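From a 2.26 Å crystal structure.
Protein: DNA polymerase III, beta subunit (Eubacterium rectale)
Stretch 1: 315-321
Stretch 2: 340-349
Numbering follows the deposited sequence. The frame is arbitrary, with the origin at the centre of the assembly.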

ATOM      1  N   ASP B 315     -18.343  17.437 -36.948  1.00 46.59           N
ATOM      2  CA  ASP B 315     -18.061  16.050 -36.568  1.00 45.82           C
ATOM      3  C   ASP B 315     -16.531  15.907 -36.589  1.00 51.25           C
ATOM      4  O   ASP B 315     -15.867  16.569 -37.403  1.00 51.02           O
ATOM      5  N   ILE B 316     -15.960  15.099 -35.687  1.00 46.79           N
ATOM      6  CA  ILE B 316     -14.503  14.958 -35.667  1.00 44.93           C
ATOM      7  C   ILE B 316     -14.085  13.577 -35.144  1.00 46.99           C
ATOM      8  O   ILE B 316     -14.683  13.040 -34.209  1.00 43.40           O
HETATM    9  N   MSE B 317     -13.041  13.018 -35.773  1.00 44.21           N
HETATM   10  CA  MSE B 317     -12.369  11.823 -35.301  1.00 42.22           C
HETATM   11  C   MSE B 317     -10.995  12.254 -34.821  1.00 42.96           C
HETATM   12  O   MSE B 317     -10.258  12.880 -35.569  1.00 41.70           O
ATOM     13  N   ILE B 318     -10.672  11.994 -33.564  1.00 39.72           N
ATOM     14  CA  ILE B 318      -9.403  12.445 -32.985  1.00 39.94           C
ATOM     15  C   ILE B 318      -8.855  11.375 -32.020  1.00 44.88           C
ATOM     16  O   ILE B 318      -9.621  10.716 -31.322  1.00 44.83           O
ATOM     17  N   GLY B 319      -7.537  11.220 -31.983  1.00 41.67           N
ATOM     18  CA  GLY B 319      -6.899  10.247 -31.100  1.00 39.07           C
ATOM     19  C   GLY B 319      -6.059  10.879 -30.008  1.00 40.48           C
ATOM     20  O   GLY B 319      -5.519  11.977 -30.187  1.00 37.45           O
ATOM     21  N   PHE B 320      -5.942  10.190 -28.870  1.00 38.27           N
ATOM     22  CA  PHE B 320      -5.183  10.679 -27.718  1.00 39.76           C
ATOM     23  C   PHE B 320      -4.542   9.590 -26.919  1.00 43.81           C
ATOM     24  O   PHE B 320      -5.049   8.462 -26.868  1.00 41.98           O
ATOM     25  N   ASN B 321      -3.507   9.973 -26.166  1.00 42.68           N
ATOM     26  CA  ASN B 321      -2.908   9.107 -25.146  1.00 41.09           C
ATOM     27  C   ASN B 321      -3.909   9.108 -23.986  1.00 42.75           C
ATOM     28  O   ASN B 321      -4.201  10.188 -23.444  1.00 40.18           O
ATOM     29  N   TYR B 340     -13.044  21.580 -26.373  1.00 44.09           N
ATOM     30  CA  TYR B 340     -12.966  22.464 -27.534  1.00 44.71           C
ATOM     31  C   TYR B 340     -11.917  21.949 -28.476  1.00 49.81           C
ATOM     32  O   TYR B 340     -10.778  21.706 -28.060  1.00 47.96           O
HETATM   33  N   MSE B 341     -12.280  21.800 -29.756  1.00 47.89           N
HETATM   34  CA  MSE B 341     -11.342  21.285 -30.753  1.00 48.14           C
HETATM   35  C   MSE B 341     -11.391  22.089 -32.001  1.00 52.95           C
HETATM   36  O   MSE B 341     -12.446  22.618 -32.332  1.00 53.89           O
ATOM     37  N   VAL B 342     -10.303  22.073 -32.767  1.00 51.97           N
ATOM     38  CA  VAL B 342     -10.279  22.686 -34.099  1.00 53.47           C
ATOM     39  C   VAL B 342     -10.261  21.568 -35.119  1.00 58.82           C
ATOM     40  O   VAL B 342     -11.165  21.479 -35.955  1.00 60.50           O
ATOM     41  N   ASN B 343      -9.228  20.705 -35.049  1.00 54.00           N
ATOM     42  CA  ASN B 343      -9.046  19.612 -35.996  1.00 53.52           C
ATOM     43  C   ASN B 343      -8.241  18.455 -35.344  1.00 54.67           C
ATOM     44  O   ASN B 343      -7.684  18.639 -34.251  1.00 54.35           O
ATOM     45  N   PRO B 344      -8.144  17.274 -36.010  1.00 49.50           N
ATOM     46  CA  PRO B 344      -7.470  16.116 -35.376  1.00 47.43           C
ATOM     47  C   PRO B 344      -5.972  16.272 -35.072  1.00 53.83           C
ATOM     48  O   PRO B 344      -5.403  15.417 -34.391  1.00 51.79           O
ATOM     49  N   LYS B 345      -5.341  17.340 -35.557  1.00 54.05           N
ATOM     50  CA  LYS B 345      -3.919  17.576 -35.327  1.00 54.21           C
ATOM     51  C   LYS B 345      -3.703  18.757 -34.373  1.00 60.09           C
ATOM     52  O   LYS B 345      -2.585  18.930 -33.901  1.00 62.73           O
ATOM     53  N   ALA B 346      -4.766  19.541 -34.065  1.00 54.10           N
ATOM     54  CA  ALA B 346      -4.724  20.713 -33.183  1.00 53.37           C
ATOM     55  C   ALA B 346      -4.958  20.329 -31.712  1.00 56.84           C
ATOM     56  O   ALA B 346      -5.597  19.316 -31.444  1.00 55.32           O
ATOM     57  N   PRO B 347      -4.545  21.159 -30.734  1.00 54.92           N
ATOM     58  CA  PRO B 347      -4.808  20.803 -29.329  1.00 54.39           C
ATOM     59  C   PRO B 347      -6.290  20.706 -28.962  1.00 58.03           C
ATOM     60  O   PRO B 347      -7.139  21.316 -29.607  1.00 59.15           O
ATOM     61  N   CYS B 348      -6.600  19.907 -27.944  1.00 51.85           N
ATOM     62  CA  CYS B 348      -7.940  19.829 -27.382  1.00 51.22           C
ATOM     63  C   CYS B 348      -7.895  20.578 -26.048  1.00 49.11           C
ATOM     64  O   CYS B 348      -6.918  20.434 -25.303  1.00 45.84           O
ATOM     65  N   PHE B 349      -8.923  21.370 -25.745  1.00 44.36           N
ATOM     66  CA  PHE B 349      -8.973  22.089 -24.469  1.00 43.91           C
ATOM     67  C   PHE B 349     -10.127  21.623 -23.613  1.00 47.86           C
ATOM     68  O   PHE B 349     -11.251  21.536 -24.093  1.00 49.05           O
TER

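Stretch 1 is a strand from I316 to F320. It packs against a hairpin-like segment, stretch 2, in which Y340 and F349 pair through two backbone hydrogen bonds, Y340 N to F349 O at 2.9 Å and F349 N to Y340 O at 3.0 Å. No direct hydrogen bond joins the two stretches, so the contact rests on shape and one bridging water.

I316 and I318 both point toward stretch 2, as alternate residues of a strand do. Both are extended, with chi1 and chi2 in t, so each CD1 reaches well out from the backbone. I316 is the first bump. I316 CD1 lies 3.6 Å from N343 C, at the start of the turn, and 4.1 Å from M341 CB. I316 CG1 rests 4.0 Å from P344 CG. The isoleucine thus fills a hollow lined by M341, the N343 backbone and the proline ring.

I318 packs next to it, against the strand-facing side of the loop. I318 CD1 is 4.0 Å from M341 CG, 3.9 Å from N343 O and 4.3 Å from A346 O. The methyl group rests against the M341 side chain and two carbonyl oxygens of the loop. M341 points toward stretch 1 and serves both isoleucines. It is selenomethionine, with chi1 in m, chi2 between wells at 136° and chi3 in m.

P344 is the bump from the other side. Its CA-to-CB bond points sideways, yet its ring reaches the strand backbone: P344 CG is 3.2 Å from M317 O. The M317 side chain itself, selenomethionine, points away with chi1 and chi2 in t.

F320 closes the row. Its CA-to-CB bond points sideways, but with chi1 in m the ring end comes nearer to stretch 2. F320 CZ touches C348 CB at 3.5 Å. C348 points toward stretch 1, with chi1 in t. C348 SG lies 5.2 Å from the centroid of the F320 ring, in an oblique approach.

The loop keeps its shape through a type I turn from N343 to A346, with A346 N bonded to N343 O at 3.1 Å. N343 points away from stretch 1 with chi1 in p, and N343 OD1 accepts a hydrogen bond from K345 N at 3.0 Å. This holds the asparagine side chain against the turn.

One water bridges the stretches. The water O accepts from G319 N at 2.9 Å and donates to P344 O, also at 2.9 Å, linking strand and turn through their backbones.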

ATOM      1  CB  ASP B 315     -18.709  15.049 -37.541  1.00 46.31           C
ATOM      2  CG  ASP B 315     -20.220  14.849 -37.447  1.00 52.35           C
ATOM      3  OD1 ASP B 315     -20.863  15.542 -36.644  1.00 52.16           O
ATOM      4  OD2 ASP B 315     -20.754  13.989 -38.180  1.00 56.48           O
ATOM      5  CB  ILE B 316     -13.810  16.116 -34.850  1.00 46.72           C
ATOM      6  CG1 ILE B 316     -12.273  16.145 -35.058  1.00 46.33           C
ATOM      7  CG2 ILE B 316     -14.198  16.121 -33.361  1.00 44.31           C
ATOM      8  CD1 ILE B 316     -11.467  17.199 -34.263  1.00 44.61           C
HETATM    9  CB  MSE B 317     -12.292  10.746 -36.359  1.00 44.99           C
HETATM   10  CG  MSE B 317     -11.751   9.444 -35.740  1.00 50.36           C
HETATM   11 SE   MSE B 317     -11.606   7.968 -36.976  0.75 56.01          SE
HETATM   12  CE  MSE B 317     -10.666   8.835 -38.485  1.00 54.62           C
ATOM     13  CB  ILE B 318      -9.624  13.846 -32.299  1.00 41.92           C
ATOM     14  CG1 ILE B 318      -8.316  14.491 -31.818  1.00 41.83           C
ATOM     15  CG2 ILE B 318     -10.718  13.843 -31.197  1.00 41.19           C
ATOM     16  CD1 ILE B 318      -8.452  16.064 -31.492  1.00 36.16           C
ATOM     17  CB  PHE B 320      -6.119  11.404 -26.721  1.00 42.00           C
ATOM     18  CG  PHE B 320      -6.794  12.658 -27.207  1.00 45.54           C
ATOM     19  CD1 PHE B 320      -6.138  13.894 -27.145  1.00 48.61           C
ATOM     20  CD2 PHE B 320      -8.099  12.621 -27.689  1.00 46.95           C
ATOM     21  CE1 PHE B 320      -6.764  15.057 -27.604  1.00 50.32           C
ATOM     22  CE2 PHE B 320      -8.733  13.791 -28.121  1.00 50.62           C
ATOM     23  CZ  PHE B 320      -8.057  14.999 -28.081  1.00 49.59           C
ATOM     24  CB  ASN B 321      -1.541   9.624 -24.731  1.00 40.44           C
ATOM     25  CG  ASN B 321      -0.803   8.770 -23.735  1.00 55.61           C
ATOM     26  OD1 ASN B 321      -1.369   7.949 -22.994  1.00 51.96           O
ATOM     27  ND2 ASN B 321       0.499   8.955 -23.695  1.00 50.93           N
ATOM     28  CB  TYR B 340     -12.629  23.925 -27.119  1.00 46.01           C
ATOM     29  CG  TYR B 340     -13.674  24.560 -26.235  1.00 48.26           C
ATOM     30  CD1 TYR B 340     -13.633  24.405 -24.853  1.00 50.27           C
ATOM     31  CD2 TYR B 340     -14.749  25.243 -26.781  1.00 51.42           C
ATOM     32  CE1 TYR B 340     -14.605  24.970 -24.033  1.00 53.05           C
ATOM     33  CE2 TYR B 340     -15.725  25.814 -25.976  1.00 53.84           C
ATOM     34  CZ  TYR B 340     -15.647  25.683 -24.601  1.00 63.87           C
ATOM     35  OH  TYR B 340     -16.616  26.253 -23.816  1.00 66.67           O
HETATM   36  CB  MSE B 341     -11.684  19.812 -31.101  1.00 49.54           C
HETATM   37  CG  MSE B 341     -11.086  18.814 -30.157  1.00 56.21           C
HETATM   38 SE   MSE B 341     -12.335  17.414 -29.630  0.75 63.38          SE
HETATM   39  CE  MSE B 341     -13.790  18.610 -28.873  1.00 58.41           C
ATOM     40  CB  VAL B 342      -9.113  23.679 -34.334  1.00 57.65           C
ATOM     41  CG1 VAL B 342      -9.139  24.199 -35.774  1.00 58.82           C
ATOM     42  CG2 VAL B 342      -9.170  24.835 -33.356  1.00 56.66           C
ATOM     43  CB  ASN B 343      -8.384  20.148 -37.291  1.00 53.39           C
ATOM     44  CG  ASN B 343      -7.005  20.709 -37.122  1.00 72.12           C
ATOM     45  OD1 ASN B 343      -6.080  20.031 -36.644  1.00 61.61           O
ATOM     46  ND2 ASN B 343      -6.826  21.948 -37.561  1.00 63.49           N
ATOM     47  CB  PRO B 344      -7.690  14.989 -36.385  1.00 48.22           C
ATOM     48  CG  PRO B 344      -8.921  15.388 -37.119  1.00 53.52           C
ATOM     49  CD  PRO B 344      -8.788  16.874 -37.277  1.00 50.21           C
ATOM     50  CB  LYS B 345      -3.207  17.809 -36.668  1.00 57.33           C
ATOM     51  CG  LYS B 345      -2.874  16.505 -37.388  1.00 64.37           C
ATOM     52  CD  LYS B 345      -2.531  16.721 -38.862  1.00 69.75           C
ATOM     53  CE  LYS B 345      -1.767  15.574 -39.495  1.00 84.63           C
ATOM     54  NZ  LYS B 345      -2.393  14.241 -39.256  1.00 94.88           N
ATOM     55  CB  ALA B 346      -5.772  21.728 -33.618  1.00 54.73           C
ATOM     56  CB  PRO B 347      -4.170  21.958 -28.554  1.00 56.11           C
ATOM     57  CG  PRO B 347      -3.190  22.568 -29.475  1.00 60.37           C
ATOM     58  CD  PRO B 347      -3.784  22.425 -30.830  1.00 56.33           C
ATOM     59  CB  CYS B 348      -8.408  18.385 -27.214  1.00 52.36           C
ATOM     60  SG  CYS B 348      -9.953  18.209 -26.270  1.00 56.97           S
ATOM     61  CB  PHE B 349      -9.107  23.607 -24.668  1.00 46.48           C
ATOM     62  CG  PHE B 349      -8.010  24.287 -25.443  1.00 49.20           C
ATOM     63  CD1 PHE B 349      -8.050  24.343 -26.831  1.00 53.08           C
ATOM     64  CD2 PHE B 349      -6.995  24.972 -24.787  1.00 51.62           C
ATOM     65  CE1 PHE B 349      -7.044  25.000 -27.552  1.00 54.96           C
ATOM     66  CE2 PHE B 349      -6.003  25.654 -25.506  1.00 55.30           C
ATOM     67  CZ  PHE B 349      -6.032  25.659 -26.885  1.00 54.69           C
TER
HETATM   68  O   HOH W   1      -5.613  12.608 -33.702  1.00 45.24           O